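Local coordinates for protein tRNA modification GTPase mnmE (Chlorobium tepidum, PDB 3GEE) that probably hydrolyses GTP at a high intrinsic rate while taking part in adding a carboxymethylaminomethyl group to the wobble uridine (U34) of certain tRNAs, at residues Leu41-Asp45 with Lys56-Ala60; His16-Ala20 with Gly119-Ala123. Numbering follows the deposited sequence.

Contact 1: Leu41-Asp45 with Lys56-Ala60; sequences LDLAD and KLAEA
The carboxylate of Asp45 makes both hydrogen bonds of this contact, with apolar packing alongside. Leu41-Asp45 is helical, part of helix 40-47 in the N-terminal TrmE domain; Lys56-Ala60 lies in the loop between strands 48-50 and 64-71. The backbones come nearest, CA to CA, at Leu41 and Ala58 (5.2 Å). Lys56 is extended (phi/psi -64/148°), then Leu57 and Ala58 adopt helix-like angles, so that Glu59 N bonds to Lys56 O (3.1 Å) and Ala60 N to Leu57 O (2.9 Å). This turn presents two successive amides to Asp45 (chi1 -91°): Leu57 N donates to Asp45 OD1 (3.0 Å) and Ala58 N to Asp45 OD2 (2.9 Å). The preceding amide, Lys56 N, bonds weakly to Glu59 OE1 (3.4 Å); Ala58 O and Ala60 O accept from Arg86. Alongside the carboxylate, Leu57 CD2 lies 3.7 Å from Ala44 CB, and Leu41 CD1 3.8 Å from Ala58 CB; alanine's small side chain suits both close approaches. Leu57 also packs on strand 76-85 and Ala44 on strand 96-102, with the Leu57 side chain about 11 Å from bound folinic acid. Asp45, a bidentate acceptor for consecutive NH groups, thus fastens loop to helix without needing a charged partner from the loop.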
loop_
_atom_site.group_PDB
_atom_site.type_symbol
_atom_site.label_atom_id
_atom_site.label_comp_id
_atom_site.label_asym_id
_atom_site.label_seq_id
_atom_site.Cartn_x
_atom_site.Cartn_y
_atom_site.Cartn_z
ATOM N N LEU A 41 -17.498 -7.883 -17.200
ATOM C CA LEU A 41 -16.755 -7.325 -18.330
ATOM C C LEU A 41 -17.625 -6.575 -19.348
ATOM O O LEU A 41 -17.109 -5.819 -20.172
ATOM C CB LEU A 41 -15.816 -8.353 -18.980
ATOM C CG LEU A 41 -16.215 -9.821 -19.009
ATOM C CD1 LEU A 41 -17.371 -10.017 -19.986
ATOM C CD2 LEU A 41 -15.041 -10.709 -19.382
ATOM N N ASP A 42 -18.941 -6.761 -19.268
ATOM C CA ASP A 42 -19.866 -5.875 -19.976
ATOM C C ASP A 42 -19.899 -4.510 -19.306
ATOM O O ASP A 42 -19.965 -3.486 -19.982
ATOM C CB ASP A 42 -21.276 -6.457 -20.033
ATOM C CG ASP A 42 -21.394 -7.590 -21.030
ATOM O OD1 ASP A 42 -21.979 -7.371 -22.111
ATOM O OD2 ASP A 42 -20.881 -8.695 -20.736
ATOM N N LEU A 43 -19.850 -4.513 -17.975
ATOM C CA LEU A 43 -19.787 -3.287 -17.188
ATOM C C LEU A 43 -18.481 -2.567 -17.476
ATOM O O LEU A 43 -18.472 -1.369 -17.749
ATOM C CB LEU A 43 -19.910 -3.603 -15.694
ATOM C CG LEU A 43 -21.262 -3.517 -14.969
ATOM C CD1 LEU A 43 -22.460 -3.883 -15.830
ATOM C CD2 LEU A 43 -21.224 -4.375 -13.725
ATOM N N ALA A 44 -17.385 -3.319 -17.439
ATOM C CA ALA A 44 -16.062 -2.781 -17.735
ATOM C C ALA A 44 -16.067 -2.046 -19.062
ATOM O O ALA A 44 -15.478 -0.976 -19.187
ATOM C CB ALA A 44 -15.039 -3.892 -17.761
ATOM N N ASP A 45 -16.763 -2.620 -20.039
ATOM C CA ASP A 45 -16.804 -2.089 -21.394
ATOM C C ASP A 45 -17.451 -0.715 -21.505
ATOM O O ASP A 45 -17.162 0.028 -22.442
ATOM C CB ASP A 45 -17.496 -3.080 -22.330
ATOM C CG ASP A 45 -16.522 -4.047 -22.978
ATOM O OD1 ASP A 45 -15.354 -3.662 -23.222
ATOM O OD2 ASP A 45 -16.931 -5.191 -23.260
ATOM N N LYS A 56 -13.271 -5.309 -27.860
ATOM C CA LYS A 56 -14.008 -5.184 -26.601
ATOM C C LYS A 56 -13.603 -6.243 -25.574
ATOM O O LYS A 56 -13.241 -7.366 -25.929
ATOM C CB LYS A 56 -15.519 -5.206 -26.838
ATOM C CG LYS A 56 -16.101 -3.846 -27.194
ATOM C CD LYS A 56 -17.578 -3.931 -27.550
ATOM C CE LYS A 56 -18.011 -2.711 -28.363
ATOM N NZ LYS A 56 -19.332 -2.891 -29.035
ATOM N N LEU A 57 -13.660 -5.861 -24.302
ATOM C CA LEU A 57 -13.322 -6.751 -23.196
ATOM C C LEU A 57 -14.238 -7.972 -23.122
ATOM O O LEU A 57 -13.770 -9.090 -22.910
ATOM C CB LEU A 57 -13.352 -5.981 -21.866
ATOM C CG LEU A 57 -12.059 -5.528 -21.175
ATOM C CD1 LEU A 57 -10.916 -5.208 -22.135
ATOM C CD2 LEU A 57 -12.349 -4.332 -20.280
ATOM N N ALA A 58 -15.538 -7.754 -23.302
ATOM C CA ALA A 58 -16.509 -8.841 -23.278
ATOM C C ALA A 58 -16.269 -9.860 -24.397
ATOM O O ALA A 58 -16.830 -10.954 -24.373
ATOM C CB ALA A 58 -17.926 -8.288 -23.348
ATOM N N GLU A 59 -15.424 -9.496 -25.359
ATOM C CA GLU A 59 -15.086 -10.356 -26.486
ATOM C C GLU A 59 -13.726 -11.031 -26.317
ATOM O O GLU A 59 -13.259 -11.722 -27.219
ATOM C CB GLU A 59 -15.064 -9.538 -27.777
ATOM C CG GLU A 59 -16.389 -8.902 -28.172
ATOM C CD GLU A 59 -16.262 -8.013 -29.408
ATOM O OE1 GLU A 59 -15.150 -7.494 -29.677
ATOM O OE2 GLU A 59 -17.279 -7.833 -30.113
ATOM N N ALA A 60 -13.095 -10.835 -25.167
ATOM C CA ALA A 60 -11.711 -11.259 -24.968
ATOM C C ALA A 60 -11.595 -12.608 -24.277
ATOM O O ALA A 60 -12.462 -12.994 -23.495
ATOM C CB ALA A 60 -10.955 -10.205 -24.188
#

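Contact 2: His16-Ala20 with Gly119-Ala123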
loop_
_atom_site.group_PDB
_atom_site.type_symbol
_atom_site.label_atom_id
_atom_site.label_comp_id
_atom_site.label_asym_id
_atom_site.label_seq_id
_atom_site.Cartn_x
_atom_site.Cartn_y
_atom_site.Cartn_z
ATOM N N HIS A 16 -23.493 -10.743 -7.240
ATOM C CA HIS A 16 -23.588 -9.332 -7.607
ATOM C C HIS A 16 -22.204 -8.808 -8.009
ATOM O O HIS A 16 -21.205 -9.150 -7.370
ATOM C CB HIS A 16 -24.142 -8.509 -6.439
ATOM C CG HIS A 16 -24.642 -7.154 -6.835
ATOM N ND1 HIS A 16 -23.811 -6.155 -7.296
ATOM C CD2 HIS A 16 -25.893 -6.632 -6.838
ATOM C CE1 HIS A 16 -24.528 -5.082 -7.575
ATOM N NE2 HIS A 16 -25.794 -5.344 -7.303
ATOM N N PRO A 17 -22.129 -7.998 -9.084
ATOM C CA PRO A 17 -20.831 -7.398 -9.391
ATOM C C PRO A 17 -20.343 -6.562 -8.214
ATOM O O PRO A 17 -21.093 -5.739 -7.678
ATOM C CB PRO A 17 -21.116 -6.513 -10.611
ATOM C CG PRO A 17 -22.601 -6.337 -10.623
ATOM C CD PRO A 17 -23.161 -7.599 -10.056
ATOM N N ILE A 18 -19.110 -6.813 -7.793
ATOM C CA ILE A 18 -18.518 -6.102 -6.672
ATOM C C ILE A 18 -17.157 -5.572 -7.073
ATOM O O ILE A 18 -16.457 -6.200 -7.868
ATOM C CB ILE A 18 -18.383 -6.998 -5.418
ATOM C CG1 ILE A 18 -17.641 -8.295 -5.750
ATOM C CG2 ILE A 18 -19.749 -7.295 -4.821
ATOM C CD1 ILE A 18 -17.373 -9.178 -4.558
ATOM N N ALA A 19 -16.792 -4.414 -6.524
ATOM C CA ALA A 19 -15.505 -3.780 -6.801
ATOM C C ALA A 19 -14.776 -3.474 -5.495
ATOM O O ALA A 19 -15.413 -3.324 -4.449
ATOM C CB ALA A 19 -15.711 -2.506 -7.600
ATOM N N ALA A 20 -13.446 -3.380 -5.566
ATOM C CA ALA A 20 -12.601 -3.103 -4.412
ATOM C C ALA A 20 -11.176 -2.764 -4.824
ATOM O O ALA A 20 -10.651 -3.315 -5.794
ATOM C CB ALA A 20 -12.588 -4.287 -3.478
ATOM N N GLY A 119 -22.359 0.198 -12.058
ATOM C CA GLY A 119 -22.911 -1.132 -11.838
ATOM C C GLY A 119 -22.479 -1.858 -10.581
ATOM O O GLY A 119 -23.299 -2.514 -9.934
ATOM N N CYS A 120 -21.193 -1.755 -10.244
ATOM C CA CYS A 120 -20.624 -2.499 -9.119
ATOM C C CYS A 120 -21.081 -1.990 -7.758
ATOM O O CYS A 120 -21.412 -0.817 -7.606
ATOM C CB CYS A 120 -19.104 -2.442 -9.171
ATOM S SG CYS A 120 -18.341 -3.513 -10.384
ATOM N N ARG A 121 -21.100 -2.884 -6.775
ATOM C CA ARG A 121 -21.255 -2.485 -5.381
ATOM C C ARG A 121 -19.902 -2.659 -4.692
ATOM O O ARG A 121 -19.038 -3.372 -5.206
ATOM C CB ARG A 121 -22.331 -3.317 -4.682
ATOM C CG ARG A 121 -21.794 -4.521 -3.950
ATOM C CD ARG A 121 -22.590 -4.810 -2.706
ATOM N NE ARG A 121 -23.535 -5.901 -2.909
ATOM C CZ ARG A 121 -23.229 -7.189 -2.769
ATOM N NH1 ARG A 121 -21.992 -7.555 -2.430
ATOM N NH2 ARG A 121 -24.167 -8.113 -2.968
ATOM N N LEU A 122 -19.702 -2.008 -3.549
ATOM C CA LEU A 122 -18.442 -2.149 -2.826
ATOM C C LEU A 122 -18.417 -3.524 -2.185
ATOM O O LEU A 122 -19.419 -3.978 -1.645
ATOM C CB LEU A 122 -18.279 -1.033 -1.784
ATOM C CG LEU A 122 -16.922 -0.624 -1.182
ATOM C CD1 LEU A 122 -16.606 -1.417 0.067
ATOM C CD2 LEU A 122 -15.784 -0.714 -2.179
ATOM N N ALA A 123 -17.276 -4.195 -2.278
ATOM C CA ALA A 123 -17.136 -5.548 -1.757
ATOM C C ALA A 123 -17.159 -5.572 -0.235
ATOM O O ALA A 123 -16.566 -4.716 0.417
ATOM C CB ALA A 123 -15.853 -6.178 -2.272
#
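His16-Ala20 and Gly119-Ala123 meet as short parallel strands in the N-terminal TrmE domain, with Ile18 paired to Arg121 (CA-CA 4.7 Å) and Ala19 to Leu122 (CA-CA 5.2 Å). The hydrogen bonds follow the parallel pattern, in which one residue's NH and CO reach two different partners: Arg121 N donates to Pro17 O (3.0 Å), Ala19 N to Arg121 O (2.8 Å) and Ala123 N to Ala19 O (3.0 Å). Beyond these two bridges the segments diverge, their end-to-end directions lying 65° apart. Gly119, in the turn before the strand, has a positive phi (118°), where a CB would crowd the preceding carbonyl. Pro17 has no NH to give, but His16 ND1 also donates to Pro17 O (2.8 Å).

Side chains alternate between the two faces. On one, Ile18 and Arg121 lie together beside helix 127-134: Ile18 CG2 is 3.3 Å from Arg121 NH1, and His16 CB covers a face of the guanidinium, 3.5 Å from Arg121 NH2. The long arginine can lie along its neighbours while its charged end makes a long, weak ion pair with Glu127. Toward the same helix, Ala20 CB and Ala123 CB, 4.0 Å apart, both touch Phe128. On the other face, Ala19 and Leu122 pack against helix 105-117, and the small Ala19 brings its CB within 3.7 Å of Cys120 CB.

Ile18 and Ala20 bond through their backbones to strand 30-36, making 121-122 an edge. The Ala20 side chain lies about 5 Å from that of Arg34, predicted to bind formyltetrahydrofolate, but about 12 Å from bound folinic acid. Main-chain hydrogen bonds thus join residues about a hundred positions apart, while side chains seat both helices against the sheet.

Both contacts belong to the N-terminal TrmE domain, and contact 1 is nested in the chain closed by contact 2. Their centres are 16 Å apart, and they touch directly: Leu43, on the helix of contact 1, sets its CD2 3.8 Å from Pro17 CB and 4.1 Å from Gly119 CA. Both are partly buried: contact 1 includes exposed Asp42 and Lys56, while five of contact 2's ten touching residues are buried. They differ in how backbone amides are satisfied. Contact 2 extends a sheet, pairing amides with carbonyls over a long sequence separation; contact 1 is local, and a side-chain carboxylate accepts from two turn amides. Contact 2 also buries more surface, 477 against 296 Å².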